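Local coordinates for protein extracellular ligand-binding receptor (Desulfohalobium retbaense DSM 5692, PDB 5ERE) that probably senses small molecules outside the cell, holding the keto acid 2-oxo-4-methylpentanoate in its leucine-binding-protein-like domain and cytosine in a Cache-type sensor domain, at residues 17-20 and 21-25; 263-266 and 267-270. All coordinates share one frame; numbering follows the deposited sequence.

In the fold
Both contacts are short helical stretches of two turns or more in the periplasmic-binding-protein part of the chain, their centres about 17 Å apart. Contact 1 lies on helix 15-32 and contact 2 on helix 254-271; the two helices pack together, V25 CG2 meeting C263 SG at 3.6 Å. Each has a mainly buried side and a more open one: V19, Q22 and R23 are partly exposed in contact 1, T264 partly exposed and R268 exposed in contact 2. The chemistry differs with place. Contact 1 approaches the keto-acid site through I17 and carries the buried charge of E20, whereas contact 2, nearer the calcium ion, has three hydroxyls bonded to backbone carbonyls, one also to Y284 OH.

Contact 1 (17-20 and 21-25); sequences IAVE and QQRAV
V19 and R23, one helical turn apart, make the main side-chain contact. The CG1 methyl of V19 sits over one face of the R23 guanidinium, 3.4 Å above its plane and displaced toward the rim; its nearest atom there is R23 NE, at 3.5 Å from V19 CG1. V19 places this methyl anti to its own backbone N (chi1 169°), while the R23 chain runs extended from CG to NE and carries the flat group back beneath it. R23 CG also lies 3.1 Å from V19 O, the carbonyl that accepts R23 N in a nearly straight bond (172° at the hydrogen). On another side of the helix, I17 and Q21 run side by side, with I17 CG2 3.7 Å from Q21 OE1. The backbone beneath is regular: Q21 N bonds to I17 O at 2.9 Å, and the next three i to i+4 bonds continue from A18, V19 and E20.

Farther out, F244 and Y248 of helix 239-248 touch R23; replacing R23 by an alanine would probably leave the V19 methyl without the flat group it lies over and take from F244 and Y248 the chain they touch. The buried carboxylate of E20 is satisfied by a salt bridge to R214 and by the backbone N atoms of G253 and G256, while F255, a residue of the keto-acid pocket, touches I17, E20 and Q21. This helix is the crossover of the beta-alpha-beta unit 3-8, 15-32, 37-42, an arrangement typical of the parallel-sheet lobes of periplasmic binding proteins.

Contact 2 (263-266 and 267-270); sequences CTTL and SRAL
S267 bonds twice to C263 O, one turn earlier, and this pair carries the polar side of the contact. Its backbone N and its hydroxyl OG each lie 3.0 Å from C263 O, reaching the carbonyl from opposite faces of its plane. The hydroxyl is the donor in its bond, and a chi1 of -82°, with OG beside the backbone N, turns it back along the helix to that oxygen. The other backbone bonds follow the same i to i+4 pattern, though R268 N to T264 O is longer, at 3.3 Å.

Contacts of the charged side chain form a second group. R268 bends at chi2 and chi3 and lies alongside T264, whose CG2 methyl meets the guanidinium at its edge, 3.9 Å from R268 NH1. The CG2 of T265 comes closer to the same R268 NH1, at 3.5 Å, and approaches the flat group obliquely. Both threonines thus offer methyls to the arginine, while their hydroxyls bond elsewhere: T264 OG1 to Y260 O, T265 OG1 to D261 O and to Y284 OH.

The contact between purely apolar side chains is that of L266 and L270, where L266 CG stands 4.1 Å from L270 CD1. Outside 263-270, helix 277-284 borders A269 through L280 and W283, and C263 rests on helix 15-32.

The chemistry implies that the three hydroxyls all bond carbonyls of their own helix, that of T265 also joining it to helix 277-284 through Y284, while the arginine lies against two threonine methyls, with W283 and F289 also touching it and no acidic residue within 263-270.

Contact 1 (17-20 and 21-25)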
# COMPACT_ATOMS: atom_id res chain seq x y z
N ILE A 17 5.35 -23.77 -9.95
CA ILE A 17 5.94 -22.44 -10.00
C ILE A 17 7.33 -22.53 -10.62
O ILE A 17 7.69 -21.75 -11.52
CB ILE A 17 5.97 -21.81 -8.59
CG1 ILE A 17 4.55 -21.37 -8.20
CG2 ILE A 17 6.97 -20.63 -8.48
CD1 ILE A 17 4.35 -21.23 -6.70
N ALA A 18 8.08 -23.52 -10.16
CA ALA A 18 9.41 -23.77 -10.66
C ALA A 18 9.41 -24.02 -12.16
O ALA A 18 10.23 -23.46 -12.85
CB ALA A 18 10.06 -24.93 -9.95
N VAL A 19 8.48 -24.84 -12.67
CA VAL A 19 8.42 -25.12 -14.10
C VAL A 19 7.99 -23.88 -14.88
O VAL A 19 8.47 -23.67 -15.99
CB VAL A 19 7.45 -26.30 -14.42
CG1 VAL A 19 7.18 -26.42 -15.91
CG2 VAL A 19 8.02 -27.63 -13.90
N GLU A 20 7.10 -23.09 -14.31
CA GLU A 20 6.68 -21.84 -14.89
C GLU A 20 7.88 -20.90 -15.07
O GLU A 20 8.09 -20.30 -16.14
CB GLU A 20 5.62 -21.19 -14.00
CG GLU A 20 5.12 -19.86 -14.56
CD GLU A 20 3.90 -19.33 -13.85
OE1 GLU A 20 2.80 -19.90 -14.01
OE2 GLU A 20 4.06 -18.32 -13.14
N GLN A 21 8.68 -20.78 -14.03
CA GLN A 21 9.84 -19.90 -14.05
C GLN A 21 10.85 -20.38 -15.09
O GLN A 21 11.42 -19.56 -15.81
CB GLN A 21 10.47 -19.82 -12.67
CG GLN A 21 9.60 -19.13 -11.65
CD GLN A 21 10.11 -19.30 -10.21
OE1 GLN A 21 10.47 -20.40 -9.80
NE2 GLN A 21 10.18 -18.22 -9.48
N GLN A 22 11.07 -21.69 -15.16
CA GLN A 22 11.96 -22.29 -16.14
C GLN A 22 11.51 -22.01 -17.55
O GLN A 22 12.31 -21.61 -18.38
CB GLN A 22 12.04 -23.79 -15.93
CG GLN A 22 12.80 -24.61 -16.97
CD GLN A 22 12.35 -26.06 -16.96
OE1 GLN A 22 12.93 -26.89 -16.28
NE2 GLN A 22 11.26 -26.36 -17.69
N ARG A 23 10.23 -22.25 -17.81
CA ARG A 23 9.62 -21.89 -19.08
C ARG A 23 9.81 -20.43 -19.47
O ARG A 23 10.18 -20.11 -20.63
CB ARG A 23 8.13 -22.22 -19.00
CG ARG A 23 7.89 -23.68 -19.05
CD ARG A 23 6.41 -24.00 -18.84
NE ARG A 23 6.15 -25.42 -19.05
CZ ARG A 23 4.97 -26.00 -18.83
NH1 ARG A 23 3.96 -25.29 -18.37
NH2 ARG A 23 4.82 -27.28 -19.06
N ALA A 24 9.58 -19.52 -18.51
CA ALA A 24 9.64 -18.12 -18.85
C ALA A 24 11.08 -17.68 -19.16
O ALA A 24 11.31 -16.88 -20.06
CB ALA A 24 9.06 -17.31 -17.78
N VAL A 25 12.04 -18.26 -18.44
CA VAL A 25 13.45 -17.97 -18.61
C VAL A 25 13.94 -18.43 -19.97
O VAL A 25 14.71 -17.72 -20.62
CB VAL A 25 14.26 -18.63 -17.52
CG1 VAL A 25 15.73 -18.70 -17.87
CG2 VAL A 25 14.07 -17.85 -16.25

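Contact 2 (263-266 and 267-270)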
# COMPACT_ATOMS: atom_id res chain seq x y z
N CYS A 263 15.11 -11.86 -16.85
CA CYS A 263 15.98 -12.20 -18.00
C CYS A 263 16.18 -11.05 -18.92
O CYS A 263 17.28 -10.85 -19.42
CB CYS A 263 15.47 -13.40 -18.80
SG CYS A 263 15.38 -14.85 -17.81
N THR A 264 15.12 -10.29 -19.16
CA THR A 264 15.19 -9.16 -20.09
C THR A 264 16.23 -8.14 -19.62
O THR A 264 17.09 -7.68 -20.37
CB THR A 264 13.80 -8.49 -20.22
OG1 THR A 264 12.94 -9.38 -20.95
CG2 THR A 264 13.87 -7.15 -20.92
N THR A 265 16.14 -7.79 -18.34
CA THR A 265 16.95 -6.71 -17.83
C THR A 265 18.38 -7.19 -17.56
O THR A 265 19.31 -6.45 -17.80
CB THR A 265 16.31 -6.11 -16.58
OG1 THR A 265 16.17 -7.11 -15.56
CG2 THR A 265 14.95 -5.52 -16.97
N LEU A 266 18.54 -8.42 -17.08
CA LEU A 266 19.87 -8.96 -16.84
C LEU A 266 20.64 -9.16 -18.15
O LEU A 266 21.85 -8.97 -18.18
CB LEU A 266 19.80 -10.29 -16.09
CG LEU A 266 21.11 -10.87 -15.55
CD1 LEU A 266 21.77 -9.91 -14.58
CD2 LEU A 266 20.84 -12.20 -14.84
N SER A 267 19.95 -9.59 -19.19
CA SER A 267 20.51 -9.69 -20.52
C SER A 267 21.10 -8.36 -20.95
O SER A 267 22.21 -8.30 -21.48
CB SER A 267 19.47 -10.10 -21.56
OG SER A 267 19.28 -11.49 -21.56
N ARG A 268 20.33 -7.29 -20.74
CA ARG A 268 20.75 -5.95 -21.17
C ARG A 268 21.96 -5.56 -20.33
O ARG A 268 22.93 -5.06 -20.88
CB ARG A 268 19.61 -4.91 -21.05
CG ARG A 268 18.48 -4.99 -22.12
CD ARG A 268 17.05 -4.58 -21.59
NE ARG A 268 17.06 -3.31 -20.86
CZ ARG A 268 16.10 -2.86 -20.05
NH1 ARG A 268 14.99 -3.56 -19.85
NH2 ARG A 268 16.26 -1.68 -19.45
N ALA A 269 21.94 -5.85 -19.01
CA ALA A 269 23.10 -5.55 -18.16
C ALA A 269 24.36 -6.28 -18.61
O ALA A 269 25.43 -5.70 -18.61
CB ALA A 269 22.80 -5.90 -16.66
N LEU A 270 24.26 -7.54 -18.99
CA LEU A 270 25.48 -8.29 -19.31
C LEU A 270 26.03 -7.87 -20.69
O LEU A 270 27.25 -7.87 -20.88
CB LEU A 270 25.22 -9.80 -19.20
CG LEU A 270 24.90 -10.28 -17.76
CD1 LEU A 270 24.49 -11.76 -17.69
CD2 LEU A 270 26.11 -10.08 -16.89